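Local coordinates for protein sulfate transporter/antisigma-factor antagonist STAS (Planctomyces limnophilus, PDB 3T6O) that probably acts as an anti-sigma factor antagonist, a STAS-domain protein of the kind that regulates transcription by binding an anti-sigma factor, at residues A5-T10 and A36-A41; V17-A22 and L52-G57; Q47-L52 and K77-G82; E59-S64 and P91-V96; C87-Y92 and W106-T111. All coordinates share one frame; numbering follows the deposited sequence.

Contact 1 of 5, residues A5-T10 and A36-A41; sequences ADIRVT and ASTFLA
T38, near the C-terminal end of helix 29-41, gives up the most surface here and meets the chain entering edge strand 8-12 with both branches of its side chain. Its hydroxyl and the carboxylate of D6 reach each other tip to tip: T38 OG1 donates to D6 OD2 over a very short 2.5 Å, on the syn side of that oxygen. D6 extends to it with CG anti to its own backbone N (chi1 -157°). The second oxygen is occupied too, since D6 OD1 takes a weak bond of 3.0 Å from the backbone N of I7 and a longer one from a water. That water also accepts from T38 N at 2.8 Å, a backbone N–H left without its bond to the preceding turn by a kink in the helix. The methyl of T38 serves the apolar half, with T38 CG2 3.8 Å from I7 CG1 and 3.9 Å from V9 CG2, the chains sliding past each other. I7 holds CG1 in the crowded position between backbone N and carbonyl carbon (chi1 49°), which sends I7 CD1 to 3.6 Å from F39 CA, at the edge of the F39 ring. F39 continues onto L68 and L69 of helix 63-76, while I7 also packs on I18 and F20. An alanine in place of D6 would remove both oxygens and would probably loosen the hold on T38 and on the kinked turn. With hydroxyl, amide and water all donating to it, the D6 carboxylate is probably ionised, at the margin of an otherwise apolar helix-on-sheet layer.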
# COMPACT_ATOMS: atom_id res chain seq x y z
N ALA A 5 -7.67 25.48 3.84
CA ALA A 5 -6.24 25.72 3.70
C ALA A 5 -5.60 24.73 2.70
O ALA A 5 -6.08 23.62 2.50
CB ALA A 5 -5.56 25.63 5.05
N ASP A 6 -4.52 25.15 2.07
CA ASP A 6 -3.86 24.28 1.11
C ASP A 6 -2.36 24.55 1.15
O ASP A 6 -1.94 25.53 1.74
CB ASP A 6 -4.46 24.52 -0.28
CG ASP A 6 -4.28 23.34 -1.24
OD1 ASP A 6 -3.77 22.24 -0.83
OD2 ASP A 6 -4.62 23.53 -2.42
N ILE A 7 -1.56 23.64 0.60
CA ILE A 7 -0.14 23.93 0.46
C ILE A 7 -0.03 25.14 -0.46
O ILE A 7 -0.97 25.47 -1.13
CB ILE A 7 0.67 22.75 -0.15
CG1 ILE A 7 -0.01 22.21 -1.40
CG2 ILE A 7 0.93 21.67 0.92
CD1 ILE A 7 0.85 21.25 -2.21
N ARG A 8 1.12 25.78 -0.46
CA ARG A 8 1.39 26.76 -1.51
C ARG A 8 2.50 26.28 -2.41
O ARG A 8 3.48 25.67 -1.99
CB ARG A 8 1.64 28.17 -0.98
CG ARG A 8 2.46 28.29 0.27
CD ARG A 8 3.03 29.74 0.39
NE ARG A 8 4.17 29.81 1.31
CZ ARG A 8 5.43 29.93 0.89
NH1 ARG A 8 6.43 29.98 1.76
NH2 ARG A 8 5.66 29.97 -0.42
N VAL A 9 2.29 26.46 -3.70
CA VAL A 9 3.21 25.94 -4.71
C VAL A 9 3.85 27.15 -5.37
O VAL A 9 3.15 27.99 -5.90
CB VAL A 9 2.48 25.07 -5.76
CG1 VAL A 9 3.44 24.62 -6.85
CG2 VAL A 9 1.76 23.80 -5.09
N THR A 10 5.17 27.25 -5.33
CA THR A 10 5.88 28.37 -6.00
C THR A 10 6.93 27.80 -6.96
O THR A 10 7.35 26.64 -6.86
CB THR A 10 6.54 29.29 -4.99
OG1 THR A 10 7.24 28.49 -4.05
CG2 THR A 10 5.50 30.21 -4.23
N ALA A 36 -3.60 16.70 -1.06
CA ALA A 36 -3.10 15.66 -1.99
C ALA A 36 -3.24 16.09 -3.42
O ALA A 36 -2.29 15.96 -4.21
CB ALA A 36 -3.83 14.33 -1.77
N SER A 37 -4.40 16.65 -3.73
CA SER A 37 -4.72 17.07 -5.07
C SER A 37 -3.82 18.20 -5.63
O SER A 37 -3.27 18.10 -6.74
CB SER A 37 -6.21 17.44 -5.12
OG SER A 37 -6.52 18.01 -6.35
N THR A 38 -3.63 19.25 -4.86
CA THR A 38 -2.72 20.32 -5.26
C THR A 38 -1.29 19.78 -5.35
O THR A 38 -0.59 20.06 -6.30
CB THR A 38 -2.85 21.51 -4.26
OG1 THR A 38 -4.21 21.94 -4.30
CG2 THR A 38 -2.00 22.71 -4.62
N PHE A 39 -0.88 18.97 -4.38
CA PHE A 39 0.43 18.42 -4.38
C PHE A 39 0.74 17.57 -5.62
O PHE A 39 1.77 17.77 -6.32
CB PHE A 39 0.62 17.61 -3.11
CG PHE A 39 1.91 16.90 -3.04
CD1 PHE A 39 3.08 17.59 -2.76
CD2 PHE A 39 1.99 15.54 -3.26
CE1 PHE A 39 4.32 16.94 -2.70
CE2 PHE A 39 3.22 14.87 -3.19
CZ PHE A 39 4.38 15.57 -2.94
N LEU A 40 -0.16 16.63 -5.90
CA LEU A 40 0.08 15.72 -7.02
C LEU A 40 -0.01 16.48 -8.36
O LEU A 40 0.76 16.21 -9.26
CB LEU A 40 -0.88 14.50 -6.98
CG LEU A 40 -0.67 13.52 -5.82
CD1 LEU A 40 -1.69 12.42 -5.91
CD2 LEU A 40 0.72 12.92 -5.84
N ALA A 41 -0.87 17.48 -8.46
CA ALA A 41 -0.95 18.24 -9.72
C ALA A 41 0.33 19.06 -9.93
O ALA A 41 0.72 19.26 -11.06
CB ALA A 41 -2.25 19.16 -9.78
O HOH W 1 -5.28 20.01 -2.69

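Contact 2 of 5, residues V17-A22 and L52-G57; sequences VISFPA and LIDLEG
Two backbone bonds join strands 15-19 and 50-54 as parallel neighbours: I18 N donates to L52 O at 2.9 Å, nearly straight (173°), and D54 N to I18 O at 2.8 Å, somewhat bent, both nearly along the C=O axis. From the last strand residues onward, waters bridge the two chains. One water donates to D54 O and E56 O and accepts from F20 N; a second bridges F20 O and E56 O; a third links S19 OG to D54 OD2 at the strand ends. D54 also closes an Asx turn, its OD1 receiving E56 N at 3.1 Å from above the carboxylate plane. The apolar contacts fall largely on the opposite face from D54. I18 and I53 lie side by side with I18 CG1 3.9 Å from I53 CD1, and F20 sets CE1 3.8 Å from L55 CD2. The edge of the F20 ring also meets the main chain, F20 CD1 standing 3.4 Å from D54 O. Within the STAS sheet these are inner strands, flanked by 8-12 beyond 15-19 and by 83-87 beyond 50-54; K112 of helix 112-118 packs on V17, L52 and D54, while I18 touches V9 and I53 touches F84.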
# COMPACT_ATOMS: atom_id res chain seq x y z
N VAL A 17 8.45 24.46 -5.63
CA VAL A 17 8.66 24.47 -4.21
C VAL A 17 7.30 24.30 -3.58
O VAL A 17 6.39 25.04 -3.89
CB VAL A 17 9.31 25.80 -3.70
CG1 VAL A 17 9.47 25.77 -2.18
CG2 VAL A 17 10.71 26.06 -4.35
N ILE A 18 7.16 23.30 -2.71
CA ILE A 18 5.93 23.09 -1.93
C ILE A 18 6.14 23.55 -0.49
O ILE A 18 7.09 23.10 0.18
CB ILE A 18 5.59 21.59 -1.86
CG1 ILE A 18 5.58 20.97 -3.26
CG2 ILE A 18 4.33 21.32 -0.96
CD1 ILE A 18 4.58 21.46 -4.21
N SER A 19 5.31 24.47 -0.01
CA SER A 19 5.42 24.99 1.34
C SER A 19 4.08 24.88 2.06
O SER A 19 3.01 24.79 1.41
CB SER A 19 5.81 26.49 1.31
OG SER A 19 6.81 26.78 0.34
N PHE A 20 4.14 24.97 3.38
CA PHE A 20 2.99 24.78 4.24
C PHE A 20 2.61 26.01 5.06
O PHE A 20 3.42 26.53 5.77
CB PHE A 20 3.29 23.62 5.18
CG PHE A 20 3.53 22.35 4.45
CD1 PHE A 20 4.75 22.13 3.84
CD2 PHE A 20 2.53 21.43 4.28
CE1 PHE A 20 4.95 21.02 3.09
CE2 PHE A 20 2.73 20.30 3.53
CZ PHE A 20 3.94 20.09 2.93
N PRO A 21 1.35 26.43 5.00
CA PRO A 21 0.83 27.46 5.92
C PRO A 21 0.84 27.04 7.36
O PRO A 21 0.72 25.86 7.64
CB PRO A 21 -0.63 27.65 5.49
CG PRO A 21 -0.68 27.17 4.09
CD PRO A 21 0.49 26.24 3.82
N ALA A 22 0.97 28.00 8.27
CA ALA A 22 0.94 27.78 9.73
C ALA A 22 -0.17 26.85 10.24
O ALA A 22 0.06 26.08 11.18
CB ALA A 22 0.87 29.16 10.49
N LEU A 52 11.03 20.50 -4.36
CA LEU A 52 11.56 20.71 -3.05
C LEU A 52 10.41 20.80 -2.12
O LEU A 52 9.52 21.62 -2.33
CB LEU A 52 12.32 22.06 -3.03
CG LEU A 52 12.91 22.49 -1.68
CD1 LEU A 52 13.94 21.40 -1.15
CD2 LEU A 52 13.57 23.89 -1.80
N ILE A 53 10.41 20.00 -1.06
CA ILE A 53 9.35 20.05 -0.07
C ILE A 53 9.93 20.85 1.09
O ILE A 53 10.82 20.38 1.82
CB ILE A 53 8.96 18.65 0.44
CG1 ILE A 53 8.79 17.69 -0.75
CG2 ILE A 53 7.71 18.69 1.33
CD1 ILE A 53 7.69 18.06 -1.69
N ASP A 54 9.44 22.06 1.24
CA ASP A 54 9.94 22.93 2.28
C ASP A 54 9.07 22.79 3.53
O ASP A 54 7.95 23.36 3.60
CB ASP A 54 9.99 24.36 1.78
CG ASP A 54 10.49 25.37 2.85
OD1 ASP A 54 10.78 24.99 4.01
OD2 ASP A 54 10.60 26.54 2.49
N LEU A 55 9.64 22.12 4.53
CA LEU A 55 8.88 21.71 5.70
C LEU A 55 8.95 22.69 6.85
O LEU A 55 8.60 22.35 7.98
CB LEU A 55 9.33 20.30 6.10
CG LEU A 55 8.73 19.24 5.14
CD1 LEU A 55 9.40 17.87 5.23
CD2 LEU A 55 7.20 19.00 5.38
N GLU A 56 9.37 23.94 6.58
CA GLU A 56 9.51 24.90 7.67
C GLU A 56 8.14 25.14 8.30
O GLU A 56 7.15 25.35 7.61
CB GLU A 56 10.07 26.25 7.15
CG GLU A 56 10.40 27.27 8.30
CD GLU A 56 11.15 28.51 7.78
OE1 GLU A 56 10.96 28.90 6.61
OE2 GLU A 56 11.91 29.11 8.55
N GLY A 57 8.08 25.11 9.62
CA GLY A 57 6.82 25.33 10.34
C GLY A 57 6.07 24.03 10.63
O GLY A 57 5.21 24.01 11.52
O HOH W 2 9.23 28.06 0.87
O HOH W 3 6.66 25.30 4.86
O HOH W 4 4.24 25.81 8.27

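Contact 3 of 5, residues Q47-L52 and K77-G82; sequences QPRKVL and KEDQQG
D79 OD2 is gripped by two donors from one arginine: R49 N at 3.1 Å on its anti lone pair and R49 NE at 3.0 Å on its syn lone pair. D79 is the first residue of a type I beta turn, D79 to G82, which leads from helix 63-76 into strand 83-87 and lies beside the entry to strand 50-54 at one end of the STAS sheet. The other carboxylate oxygen completes a side-on, two-nitrogen salt bridge, R49 NH2 reaching the syn side of D79 OD1 at 3.0 Å. The two flat groups are tilted 34° apart, yet each oxygen lies close to the guanidinium plane. R49 CG stands beside the backbone N (chi1 -76°) and the chain bends at chi3 (-82°), so that N and NE can both reach the same oxygen; NH1 goes to M43 O. The buried charge of D79 is thus probably well compensated. On the outer side P48, preceded by a cis peptide, rests on the turn, P48 CB 3.6 Å from Q81 O. K50 sends its extended chain past the same turn to M119 O. The turn closes through G82 N to D79 O, and G82 CA makes a C–H...O contact of 3.1 Å with R49 O.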
# COMPACT_ATOMS: atom_id res chain seq x y z
N GLN A 47 10.70 17.78 -18.23
CA GLN A 47 11.95 17.07 -17.87
C GLN A 47 13.17 17.99 -17.95
O GLN A 47 13.27 18.79 -18.86
CB GLN A 47 12.18 15.91 -18.87
CG GLN A 47 11.60 14.49 -18.51
CD GLN A 47 10.10 14.43 -18.26
OE1 GLN A 47 9.54 15.27 -17.54
NE2 GLN A 47 9.45 13.40 -18.79
N PRO A 48 14.07 17.93 -16.95
CA PRO A 48 14.04 17.22 -15.67
C PRO A 48 13.21 18.00 -14.64
O PRO A 48 13.35 19.20 -14.51
CB PRO A 48 15.51 17.23 -15.25
CG PRO A 48 15.98 18.58 -15.72
CD PRO A 48 15.19 18.89 -16.99
N ARG A 49 12.35 17.31 -13.91
CA ARG A 49 11.54 17.95 -12.89
C ARG A 49 12.30 17.94 -11.59
O ARG A 49 12.83 16.90 -11.17
CB ARG A 49 10.24 17.18 -12.68
CG ARG A 49 9.22 17.41 -13.76
CD ARG A 49 8.03 16.42 -13.68
NE ARG A 49 8.39 15.17 -14.29
CZ ARG A 49 7.58 14.13 -14.44
NH1 ARG A 49 6.33 14.18 -14.00
NH2 ARG A 49 8.04 13.06 -15.04
N LYS A 50 12.28 19.08 -10.92
CA LYS A 50 12.94 19.27 -9.67
C LYS A 50 11.89 19.81 -8.69
O LYS A 50 11.20 20.80 -8.99
CB LYS A 50 14.10 20.25 -9.87
CG LYS A 50 15.27 19.65 -10.63
CD LYS A 50 16.35 20.65 -10.94
CE LYS A 50 17.53 19.96 -11.59
NZ LYS A 50 18.70 20.85 -11.81
N VAL A 51 11.78 19.14 -7.54
CA VAL A 51 10.77 19.42 -6.55
C VAL A 51 11.44 19.51 -5.16
O VAL A 51 12.27 18.67 -4.81
CB VAL A 51 9.64 18.30 -6.58
CG1 VAL A 51 8.76 18.41 -5.32
CG2 VAL A 51 8.80 18.43 -7.83
N LEU A 52 11.03 20.50 -4.36
CA LEU A 52 11.56 20.71 -3.05
C LEU A 52 10.41 20.80 -2.12
O LEU A 52 9.52 21.62 -2.33
CB LEU A 52 12.32 22.06 -3.03
CG LEU A 52 12.91 22.49 -1.68
CD1 LEU A 52 13.94 21.40 -1.15
CD2 LEU A 52 13.57 23.89 -1.80
N LYS A 77 10.31 10.52 -10.45
CA LYS A 77 11.57 9.78 -10.34
C LYS A 77 12.11 9.18 -11.63
O LYS A 77 13.31 8.91 -11.69
CB LYS A 77 11.48 8.66 -9.30
CG LYS A 77 10.76 7.42 -9.76
CD LYS A 77 10.74 6.34 -8.68
CE LYS A 77 10.58 4.94 -9.28
NZ LYS A 77 11.95 4.31 -9.47
N GLU A 78 11.31 8.97 -12.67
CA GLU A 78 11.96 8.42 -13.87
C GLU A 78 12.75 9.44 -14.73
O GLU A 78 13.42 9.04 -15.68
CB GLU A 78 11.01 7.55 -14.70
CG GLU A 78 10.57 6.23 -13.99
CD GLU A 78 11.74 5.38 -13.46
OE1 GLU A 78 12.61 4.97 -14.27
OE2 GLU A 78 11.76 5.11 -12.23
N ASP A 79 12.69 10.73 -14.40
CA ASP A 79 13.52 11.70 -15.10
C ASP A 79 14.99 11.47 -14.72
O ASP A 79 15.32 11.42 -13.54
CB ASP A 79 13.13 13.13 -14.72
CG ASP A 79 11.69 13.44 -15.05
OD1 ASP A 79 10.98 12.59 -15.63
OD2 ASP A 79 11.28 14.55 -14.71
N GLN A 80 15.88 11.37 -15.70
CA GLN A 80 17.28 11.08 -15.37
C GLN A 80 17.93 12.10 -14.44
O GLN A 80 18.74 11.73 -13.56
CB GLN A 80 18.14 10.93 -16.64
CG GLN A 80 18.10 9.53 -17.22
CD GLN A 80 18.63 9.50 -18.65
OE1 GLN A 80 19.80 9.17 -18.90
NE2 GLN A 80 17.77 9.88 -19.60
N GLN A 81 17.63 13.38 -14.64
CA GLN A 81 18.17 14.39 -13.73
C GLN A 81 17.09 15.02 -12.84
O GLN A 81 17.28 16.09 -12.33
CB GLN A 81 19.00 15.44 -14.49
CG GLN A 81 20.36 14.87 -14.96
CD GLN A 81 20.74 15.34 -16.35
OE1 GLN A 81 19.89 15.40 -17.25
NE2 GLN A 81 22.03 15.66 -16.55
N GLY A 82 15.99 14.31 -12.66
CA GLY A 82 14.93 14.70 -11.72
C GLY A 82 15.48 14.77 -10.31
O GLY A 82 16.53 14.19 -10.04

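Contact 4 of 5, residues E59-S64 and P91-V96; sequences EFFGSS and PYCVEV
The start of helix 91-97 is packed against the short strand 60-61 and the N-cap of helix 63-76, the region of the STAS fold where related anti-sigma factor antagonists carry their phosphorylated serine; S63, just after N-cap residue G62, probably occupies that place. The tight part centres on F61 and C93. F61 keeps CG in the crowded position between backbone N and carbonyl carbon (chi1 59°), and its ring atom F61 CE2 comes obliquely to 3.5 Å from C93 CB. The sulfur makes an oblique sulfur-aromatic contact, C93 SG lying 4.3 Å from the F61 ring centroid. The same sulfur touches the preceding main chain, C93 SG being 3.5 Å from E59 O. Alongside, F60 and Y92 point the same way, with F60 CD2 3.5 Å from Y92 CE2. An alanine at F61 would take the ring away from C93 and would probably loosen the seat of the helix, as well as losing the ring contact with F65. The looser side is at exposed E59, whose side chain starts away from the helix while its carbonyl does the touching. F60 and Y92 are covered by a neighbouring subunit, where the F60 ring meets Y92 of the third subunit edge-to-face. No hydrogen bond crosses between the two segments; V96 meets the strand by its methyl, V96 CG1 lying 3.4 Å from F61 O.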
# COMPACT_ATOMS: atom_id res chain seq x y z
N GLU A 59 5.56 20.67 12.30
CA GLU A 59 6.12 20.08 13.52
C GLU A 59 5.92 18.57 13.66
O GLU A 59 6.64 17.90 14.44
CB GLU A 59 5.56 20.81 14.74
CG GLU A 59 5.88 22.37 14.73
CD GLU A 59 7.41 22.76 14.87
OE1 GLU A 59 8.18 22.08 15.60
OE2 GLU A 59 7.82 23.82 14.26
N PHE A 60 4.93 18.03 12.94
CA PHE A 60 4.66 16.60 13.00
C PHE A 60 4.13 16.04 11.70
O PHE A 60 3.27 16.66 11.04
CB PHE A 60 3.63 16.30 14.07
CG PHE A 60 3.25 14.85 14.09
CD1 PHE A 60 2.26 14.38 13.26
CD2 PHE A 60 3.95 13.95 14.88
CE1 PHE A 60 1.94 13.02 13.24
CE2 PHE A 60 3.62 12.63 14.89
CZ PHE A 60 2.61 12.15 14.09
N PHE A 61 4.64 14.86 11.36
CA PHE A 61 3.99 13.98 10.38
C PHE A 61 4.37 12.52 10.61
O PHE A 61 5.24 12.22 11.44
CB PHE A 61 4.32 14.42 8.95
CG PHE A 61 5.77 14.44 8.62
CD1 PHE A 61 6.43 13.27 8.30
CD2 PHE A 61 6.45 15.62 8.55
CE1 PHE A 61 7.76 13.28 7.96
CE2 PHE A 61 7.77 15.65 8.19
CZ PHE A 61 8.44 14.48 7.90
N GLY A 62 3.66 11.62 9.93
CA GLY A 62 3.87 10.19 10.03
C GLY A 62 3.61 9.50 8.70
O GLY A 62 3.97 10.02 7.66
N SER A 63 3.00 8.32 8.75
CA SER A 63 2.90 7.48 7.58
C SER A 63 2.07 8.09 6.47
O SER A 63 2.42 7.93 5.30
CB SER A 63 2.36 6.10 7.92
OG SER A 63 1.13 6.24 8.62
N SER A 64 0.98 8.78 6.81
CA SER A 64 0.07 9.28 5.77
C SER A 64 0.79 10.30 4.90
O SER A 64 0.67 10.28 3.69
CB SER A 64 -1.11 10.04 6.37
OG SER A 64 -1.85 9.21 7.18
N PRO A 91 13.93 18.98 13.85
CA PRO A 91 14.61 17.82 14.41
C PRO A 91 13.70 16.63 14.72
O PRO A 91 14.12 15.49 14.53
CB PRO A 91 15.28 18.37 15.70
CG PRO A 91 15.49 19.80 15.45
CD PRO A 91 14.53 20.24 14.33
N TYR A 92 12.48 16.89 15.20
CA TYR A 92 11.58 15.81 15.41
C TYR A 92 11.20 15.11 14.09
O TYR A 92 11.17 13.89 14.04
CB TYR A 92 10.32 16.28 16.11
CG TYR A 92 9.38 15.14 16.24
CD1 TYR A 92 9.61 14.14 17.18
CD2 TYR A 92 8.30 15.02 15.41
CE1 TYR A 92 8.74 13.07 17.29
CE2 TYR A 92 7.43 13.96 15.53
CZ TYR A 92 7.66 12.99 16.47
OH TYR A 92 6.79 11.92 16.56
N CYS A 93 10.92 15.88 13.03
CA CYS A 93 10.50 15.30 11.81
C CYS A 93 11.63 14.46 11.21
O CYS A 93 11.37 13.43 10.56
CB CYS A 93 9.95 16.37 10.84
SG CYS A 93 8.35 17.12 11.44
N VAL A 94 12.88 14.85 11.48
CA VAL A 94 14.02 14.05 11.07
C VAL A 94 14.00 12.69 11.81
O VAL A 94 14.32 11.65 11.21
CB VAL A 94 15.36 14.75 11.34
CG1 VAL A 94 16.52 13.82 10.99
CG2 VAL A 94 15.48 16.04 10.53
N GLU A 95 13.59 12.68 13.07
CA GLU A 95 13.51 11.43 13.86
C GLU A 95 12.47 10.49 13.27
O GLU A 95 12.65 9.25 13.26
CB GLU A 95 13.16 11.70 15.33
CG GLU A 95 14.37 11.73 16.30
CD GLU A 95 14.48 10.49 17.23
OE1 GLU A 95 15.04 9.44 16.81
OE2 GLU A 95 14.04 10.56 18.40
N VAL A 96 11.40 11.08 12.73
CA VAL A 96 10.36 10.30 12.12
C VAL A 96 10.86 9.81 10.76
O VAL A 96 10.70 8.66 10.42
CB VAL A 96 9.08 11.07 11.99
CG1 VAL A 96 8.04 10.26 11.19
CG2 VAL A 96 8.55 11.48 13.35

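Contact 5 of 5, residues C87-Y92 and W106-T111; sequences CSVSPY and WPRYST
Y109 O is the meeting point of the two chains. S88 N donates to it in its carbonyl plane at 3.2 Å, C87 CA adds a C–H...O contact with Y109 O at 3.1 Å, and a water donates to it as well. That water also accepts from V89 N and from R108 NH1, lying in the plane of the R108 guanidinium. A second water joins S88 OG, 2.7 Å away, to S110 O, to which it donates. The side chains add modest packing: V89 and R108 cross at about a right angle, V89 CG2 3.6 Å from R108 CD, and C87 CB stands 4.3 Å from Y109 CB on the same face of the sheet. C87 holds SG between its backbone N and carbonyl carbon (chi1 67°), close to the T111 backbone. C87 and Y109 pair as parallel neighbours, so strand 83-87, helix 91-97 and strand 108-109 form a beta-alpha-beta crossover that ends at the sheet edge. Just past the bridge S88 takes a positive phi (58°), which turns the chain off the sheet toward the helix. The next shell fixes both exits. S90 caps helix 91-97 through its OG to C93 N, and V89 packs on V94 and L97 of that helix. T111 caps helix 112-118 through its OG1 to E114 N, while S110 OG bonds E114 OE1. C87 also touches L52 and D54 of strand 50-54 and K112 of helix 112-118, and the side chain of Y109 packs on A115 and A118.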
# COMPACT_ATOMS: atom_id res chain seq x y z
N CYS A 87 13.72 20.26 2.63
CA CYS A 87 14.48 21.23 3.42
C CYS A 87 13.71 21.69 4.63
O CYS A 87 12.52 21.46 4.73
CB CYS A 87 14.95 22.46 2.62
SG CYS A 87 13.65 23.58 2.04
N SER A 88 14.44 22.28 5.57
CA SER A 88 13.87 22.90 6.76
C SER A 88 13.04 21.92 7.58
O SER A 88 11.98 22.26 8.11
CB SER A 88 13.07 24.15 6.37
OG SER A 88 14.00 25.09 5.88
N VAL A 89 13.58 20.72 7.72
CA VAL A 89 12.88 19.62 8.42
C VAL A 89 13.22 19.77 9.88
O VAL A 89 14.40 19.84 10.25
CB VAL A 89 13.33 18.25 7.90
CG1 VAL A 89 12.45 17.06 8.51
CG2 VAL A 89 13.26 18.23 6.43
N SER A 90 12.21 19.90 10.73
CA SER A 90 12.49 20.06 12.18
C SER A 90 13.19 18.83 12.74
O SER A 90 13.09 17.76 12.18
CB SER A 90 11.22 20.28 12.99
OG SER A 90 10.49 19.08 13.08
N PRO A 91 13.93 18.98 13.85
CA PRO A 91 14.61 17.82 14.41
C PRO A 91 13.70 16.63 14.72
O PRO A 91 14.12 15.49 14.53
CB PRO A 91 15.28 18.37 15.70
CG PRO A 91 15.49 19.80 15.45
CD PRO A 91 14.53 20.24 14.33
N TYR A 92 12.48 16.89 15.20
CA TYR A 92 11.58 15.81 15.41
C TYR A 92 11.20 15.11 14.09
O TYR A 92 11.17 13.89 14.04
CB TYR A 92 10.32 16.28 16.11
CG TYR A 92 9.38 15.14 16.24
CD1 TYR A 92 9.61 14.14 17.18
CD2 TYR A 92 8.30 15.02 15.41
CE1 TYR A 92 8.74 13.07 17.29
CE2 TYR A 92 7.43 13.96 15.53
CZ TYR A 92 7.66 12.99 16.47
OH TYR A 92 6.79 11.92 16.56
N TRP A 106 16.11 11.08 -1.15
CA TRP A 106 15.69 12.48 -1.25
C TRP A 106 16.77 13.36 -0.56
O TRP A 106 16.98 13.26 0.67
CB TRP A 106 14.36 12.68 -0.53
CG TRP A 106 13.25 11.84 -1.02
CD1 TRP A 106 13.11 11.27 -2.25
CD2 TRP A 106 12.08 11.53 -0.30
NE1 TRP A 106 11.92 10.61 -2.33
CE2 TRP A 106 11.26 10.77 -1.15
CE3 TRP A 106 11.63 11.83 0.98
CZ2 TRP A 106 10.04 10.26 -0.73
CZ3 TRP A 106 10.43 11.36 1.39
CH2 TRP A 106 9.64 10.57 0.54
N PRO A 107 17.54 14.11 -1.34
CA PRO A 107 18.53 14.96 -0.67
C PRO A 107 17.82 15.91 0.28
O PRO A 107 16.75 16.43 -0.05
CB PRO A 107 19.19 15.71 -1.81
CG PRO A 107 18.46 15.36 -3.02
CD PRO A 107 17.67 14.18 -2.80
N ARG A 108 18.37 16.05 1.48
CA ARG A 108 17.84 16.99 2.44
C ARG A 108 18.84 18.14 2.76
O ARG A 108 20.03 17.90 2.94
CB ARG A 108 17.43 16.25 3.69
CG ARG A 108 16.92 17.18 4.80
CD ARG A 108 16.23 16.35 5.87
NE ARG A 108 17.18 15.52 6.60
CZ ARG A 108 17.93 15.93 7.61
NH1 ARG A 108 17.93 17.21 8.02
NH2 ARG A 108 18.73 15.04 8.20
N TYR A 109 18.31 19.35 2.85
CA TYR A 109 19.10 20.59 3.04
C TYR A 109 18.54 21.42 4.20
O TYR A 109 17.35 21.31 4.54
CB TYR A 109 19.09 21.45 1.77
CG TYR A 109 19.66 20.74 0.57
CD1 TYR A 109 21.02 20.67 0.36
CD2 TYR A 109 18.83 20.12 -0.33
CE1 TYR A 109 21.54 19.98 -0.75
CE2 TYR A 109 19.33 19.45 -1.42
CZ TYR A 109 20.66 19.38 -1.62
OH TYR A 109 21.11 18.72 -2.75
N SER A 110 19.37 22.23 4.83
CA SER A 110 18.91 22.86 6.07
C SER A 110 17.95 24.00 5.81
O SER A 110 17.11 24.25 6.63
CB SER A 110 20.07 23.32 6.96
OG SER A 110 20.79 24.32 6.32
N THR A 111 18.09 24.68 4.68
CA THR A 111 17.23 25.81 4.33
C THR A 111 16.88 25.74 2.83
O THR A 111 17.55 25.07 2.05
CB THR A 111 17.93 27.16 4.59
OG1 THR A 111 18.99 27.30 3.65
CG2 THR A 111 18.52 27.28 6.03
O HOH W 5 15.22 26.19 7.97
O HOH W 6 16.47 19.93 6.94

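How the contacts relate
Contacts 1, 2 and 5 cross one mixed sheet in turn. Contact 1 joins contact 2 through the edge hairpin, with T10 O 2.7 Å from V17 N, their centres about 10 Å apart; contact 2 joins contact 5 by I53 O, 3.0 Å from C87 N, centres about 11 Å apart. Contact 3 shares L52 with contact 2 but sits at the other end of their common strand, about 19 Å away between centres. Contact 4 shares P91 and Y92 with contact 5 and touches contact 2 where L55 meets F61. It holds the start of helix 63-76, the probable regulatory serine site, about 24 Å from contact 3 between centres. Contacts 4 and 5 both reach the third subunit.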